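PDB 3NTN: UspA1 from Moraxella catarrhalis, which acts as a trimeric autotransporter adhesin of the outer membrane, binding fibronectin and the receptor CEACAM1 to attach the bacterium to its host. Local coordinates for the interface of chains A and B. Numbering follows the deposited sequence. Chains: chain A/B, UspA1.

Contact 1: the interface of chains A and B. Residues chain A 153, 155, 162, 164; chain B 164-167.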
loop_
_atom_site.group_PDB
_atom_site.type_symbol
_atom_site.label_atom_id
_atom_site.label_comp_id
_atom_site.label_asym_id
_atom_site.label_seq_id
_atom_site.Cartn_x
_atom_site.Cartn_y
_atom_site.Cartn_z
ATOM N N VAL A 153 -6.815 3.929 -2.625
ATOM C CA VAL A 153 -6.142 3.153 -1.631
ATOM C C VAL A 153 -5.950 4.012 -0.408
ATOM O O VAL A 153 -5.379 5.099 -0.502
ATOM C CB VAL A 153 -4.778 2.676 -2.171
ATOM C CG1 VAL A 153 -4.022 1.899 -1.092
ATOM C CG2 VAL A 153 -5.015 1.776 -3.390
ATOM N N VAL A 155 -4.507 4.725 3.492
ATOM C CA VAL A 155 -3.586 4.278 4.536
ATOM C C VAL A 155 -3.905 4.820 5.914
ATOM O O VAL A 155 -3.181 4.526 6.873
ATOM C CB VAL A 155 -2.106 4.563 4.201
ATOM C CG1 VAL A 155 -1.718 3.904 2.897
ATOM C CG2 VAL A 155 -1.767 6.098 4.189
ATOM N N ARG A 162 -1.027 8.304 7.875
ATOM C CA ARG A 162 0.157 7.483 8.036
ATOM C C ARG A 162 1.181 7.826 6.958
ATOM O O ARG A 162 0.860 7.860 5.756
ATOM C CB ARG A 162 -0.167 5.993 7.941
ATOM C CG ARG A 162 -0.694 5.348 9.167
ATOM C CD ARG A 162 -0.872 3.810 9.036
ATOM N NE ARG A 162 -1.513 3.356 10.272
ATOM C CZ ARG A 162 -2.814 3.157 10.492
ATOM N NH1 ARG A 162 -3.727 3.249 9.534
ATOM N NH2 ARG A 162 -3.188 2.791 11.700
ATOM N N ILE A 164 4.086 6.885 4.470
ATOM C CA ILE A 164 4.512 5.691 3.698
ATOM C C ILE A 164 6.044 5.701 3.620
ATOM O O ILE A 164 6.633 6.756 3.297
ATOM C CB ILE A 164 3.845 5.558 2.311
ATOM C CG1 ILE A 164 2.343 5.859 2.472
ATOM C CG2 ILE A 164 4.112 4.130 1.774
ATOM C CD1 ILE A 164 1.375 5.599 1.283
ATOM N N ILE B 164 -3.630 7.565 -3.689
ATOM C CA ILE B 164 -3.333 7.066 -2.339
ATOM C C ILE B 164 -3.689 8.159 -1.337
ATOM O O ILE B 164 -3.249 9.286 -1.527
ATOM C CB ILE B 164 -1.881 6.553 -2.157
ATOM C CG1 ILE B 164 -1.529 5.606 -3.299
ATOM C CG2 ILE B 164 -1.821 5.813 -0.819
ATOM C CD1 ILE B 164 -0.111 4.849 -3.213
ATOM N N VAL B 165 -4.538 7.869 -0.357
ATOM C CA VAL B 165 -5.120 8.948 0.462
ATOM C C VAL B 165 -4.821 8.817 1.964
ATOM O O VAL B 165 -4.441 7.726 2.443
ATOM C CB VAL B 165 -6.657 9.082 0.266
ATOM C CG1 VAL B 165 -7.029 9.366 -1.249
ATOM C CG2 VAL B 165 -7.401 7.881 0.854
ATOM N N HIS B 166 -4.951 9.915 2.696
ATOM C CA HIS B 166 -4.559 9.941 4.118
ATOM C C HIS B 166 -3.099 9.554 4.375
ATOM O O HIS B 166 -2.769 8.829 5.328
ATOM C CB HIS B 166 -5.501 9.079 4.927
ATOM C CG HIS B 166 -6.926 9.495 4.799
ATOM N ND1 HIS B 166 -7.352 10.774 5.105
ATOM C CD2 HIS B 166 -8.024 8.813 4.416
ATOM C CE1 HIS B 166 -8.656 10.857 4.903
ATOM N NE2 HIS B 166 -9.084 9.687 4.471
ATOM N N VAL B 167 -2.225 10.065 3.523
ATOM C CA VAL B 167 -0.779 9.903 3.621
ATOM C C VAL B 167 -0.173 10.987 4.498
ATOM O O VAL B 167 -0.355 12.190 4.266
ATOM C CB VAL B 167 -0.141 9.974 2.191
ATOM C CG1 VAL B 167 1.384 9.818 2.252
ATOM C CG2 VAL B 167 -0.851 8.940 1.218
#
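This contact probably belongs to the neck region of the trimeric adhesin, where the beta-roll head gives way to the coiled-coil stalk; in it A:Val153, A:Val155 and A:Arg162 meet the chain B segment from B:Ile164 to B:Val167. Two parallel beta bridges cross the chains, A:Val153 with B:Ile164 and A:Arg162 with B:Val167. B:Val165 N gives a hydrogen bond to A:Val153 O at 2.9 Å. A:Val155 N gives a hydrogen bond to B:Val165 O at 3.2 Å. Past the strand, the chain B segment meets a second stretch of chain A: A:Arg162 N gives a hydrogen bond to B:His166 O at 3.1 Å. B:Val165 and B:His166 thus tie together two separate pieces of chain A. Within chain A, the arginine side chain adds a brace. A:Arg162 NH1 reaches A:Val155 O at 3.0 Å; the oxygen lies near the guanidinium plane, while the nitrogen sits above the carbonyl plane.

The apolar side chains meet by their methyl groups. A:Ile164 is extended at chi2 (-171°), which carries CD1 out to B:Ile164 CG2 at 3.8 Å. The two isoleucines cross obliquely. A:Ile164 CD1 also lies 4.0 Å from B:Val167 CG2, and here the side chains run at about a right angle. B:Val167 CG1 faces the chain of A:Ile164 further back, near CG1. A:Val155 CG2 lies 4.0 Å from B:Val167 CA, and A:Val155 CG1 turns toward B:Ile164. The backbone bonds probably set the register, and the methyl groups pack beside them. The site probably locks the subunits together where the head joins the stalk.

Contact 2: the interface of chains A and B. Residues chain A 8, 23; chain B 14-15, 29-30, 44-45.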
loop_
_atom_site.group_PDB
_atom_site.type_symbol
_atom_site.label_atom_id
_atom_site.label_comp_id
_atom_site.label_asym_id
_atom_site.label_seq_id
_atom_site.Cartn_x
_atom_site.Cartn_y
_atom_site.Cartn_z
ATOM N N ASN A 8 -23.641 -33.118 -0.012
ATOM C CA ASN A 8 -22.172 -33.064 0.163
ATOM C C ASN A 8 -21.674 -32.075 1.243
ATOM O O ASN A 8 -20.494 -31.640 1.218
ATOM C CB ASN A 8 -21.451 -32.822 -1.173
ATOM C CG ASN A 8 -21.030 -34.114 -1.862
ATOM O OD1 ASN A 8 -20.740 -35.123 -1.218
ATOM N ND2 ASN A 8 -20.988 -34.079 -3.193
ATOM N N ASN A 23 -22.359 -28.528 -0.897
ATOM C CA ASN A 23 -20.878 -28.571 -0.727
ATOM C C ASN A 23 -20.337 -27.661 0.375
ATOM O O ASN A 23 -19.110 -27.336 0.406
ATOM C CB ASN A 23 -20.091 -28.250 -2.012
ATOM C CG ASN A 23 -20.658 -28.897 -3.257
ATOM O OD1 ASN A 23 -20.954 -30.103 -3.305
ATOM N ND2 ASN A 23 -20.773 -28.100 -4.304
ATOM N N GLY B 14 -17.762 -34.330 2.538
ATOM C CA GLY B 14 -17.990 -33.936 1.134
ATOM C C GLY B 14 -17.792 -35.048 0.103
ATOM O O GLY B 14 -17.717 -36.243 0.433
ATOM N N GLY B 15 -17.704 -34.667 -1.172
ATOM C CA GLY B 15 -17.496 -35.648 -2.228
ATOM C C GLY B 15 -16.204 -35.413 -2.981
ATOM O O GLY B 15 -15.760 -34.269 -3.080
ATOM N N GLY B 29 -16.126 -29.925 1.316
ATOM C CA GLY B 29 -16.379 -29.459 -0.025
ATOM C C GLY B 29 -16.374 -30.538 -1.095
ATOM O O GLY B 29 -16.512 -31.734 -0.843
ATOM N N TYR B 30 -16.200 -30.109 -2.319
ATOM C CA TYR B 30 -16.363 -31.022 -3.427
ATOM C C TYR B 30 -15.191 -30.922 -4.391
ATOM O O TYR B 30 -14.814 -29.821 -4.796
ATOM C CB TYR B 30 -17.658 -30.693 -4.158
ATOM C CG TYR B 30 -17.864 -31.502 -5.419
ATOM C CD1 TYR B 30 -18.056 -32.896 -5.365
ATOM C CD2 TYR B 30 -17.901 -30.880 -6.664
ATOM C CE1 TYR B 30 -18.264 -33.618 -6.522
ATOM C CE2 TYR B 30 -18.142 -31.584 -7.812
ATOM C CZ TYR B 30 -18.308 -32.958 -7.749
ATOM O OH TYR B 30 -18.513 -33.675 -8.924
ATOM N N GLY B 44 -14.830 -25.548 0.017
ATOM C CA GLY B 44 -15.171 -25.008 -1.279
ATOM C C GLY B 44 -15.076 -26.128 -2.282
ATOM O O GLY B 44 -15.343 -27.279 -1.958
ATOM N N ARG B 45 -14.651 -25.803 -3.494
ATOM C CA ARG B 45 -14.903 -26.643 -4.663
ATOM C C ARG B 45 -13.770 -26.485 -5.647
ATOM O O ARG B 45 -13.359 -25.376 -5.930
ATOM C CB ARG B 45 -16.219 -26.209 -5.334
ATOM C CG ARG B 45 -16.552 -27.000 -6.660
ATOM C CD ARG B 45 -18.034 -26.887 -7.109
ATOM N NE ARG B 45 -18.458 -25.508 -7.392
ATOM C CZ ARG B 45 -18.353 -24.912 -8.583
ATOM N NH1 ARG B 45 -17.814 -25.562 -9.606
ATOM N NH2 ARG B 45 -18.774 -23.650 -8.760
HETATM O O HOH W 1 -18.648 -30.358 2.770
HETATM O O HOH W 2 -17.176 -26.035 1.758
#
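The loop backbone of chain A turns through positive phi at A:Asn8 and A:Asn23, and each carbonyl oxygen reaches a glycine N-H of chain B through a water. Water 1 lies 2.7 Å from A:Asn8 O and 2.9 Å from B:Gly29 N. Water 2 repeats the bridge, 2.7 Å from A:Asn23 O and 3.0 Å from B:Gly44 N.

The side chains add packing. The carboxamide of A:Asn8 lies against the backbone of B:Gly14 and B:Gly15, with A:Asn8 CG 3.9 Å from B:Gly15 CA. Its OD1 is near B:Gly15 N, but that N-H points away and makes no hydrogen bond to it. A:Asn8 ND2 lies 3.8 Å from B:Tyr30 CD1, the amide and ring planes 26° apart. A:Asn23 runs alongside B:Tyr30, pointing the same way. Its amide sits by the root of the tyrosine, where A:Asn23 CG lies 3.6 Å from B:Tyr30 CB, and is turned 12° from the ring plane. The tyrosine CG is anti to its backbone N (chi1 174°), which sends the ring on beyond the A:Asn23 amide. Both amides lie off the same face of the tyrosine, A:Asn23 at the root and A:Asn8 by CD1. A:Asn23 ND2 also comes near the aliphatic CD of B:Arg45, a slight contact. The site joins successive turns of neighbouring beta-rolls by water bridges and van der Waals packing, and so probably helps hold the head subunits together in register.

The centres of the C-alpha atoms of contact 1 and contact 2 are about 41 Å apart, and the two share no residue. Both join chains A and B, but at different levels of the long trimer. Contact 2 lies near the N-terminal end of the head, among its repeated short turns. Contact 1 lies probably in the neck region, ahead of the long helix 182-217. The chains probably grip each other more tightly at that level than in the head, where solvent takes part. The assembly holds three copies, and the same pairings should recur around it. Together they probably keep the subunits aligned from the head to the start of the stalk.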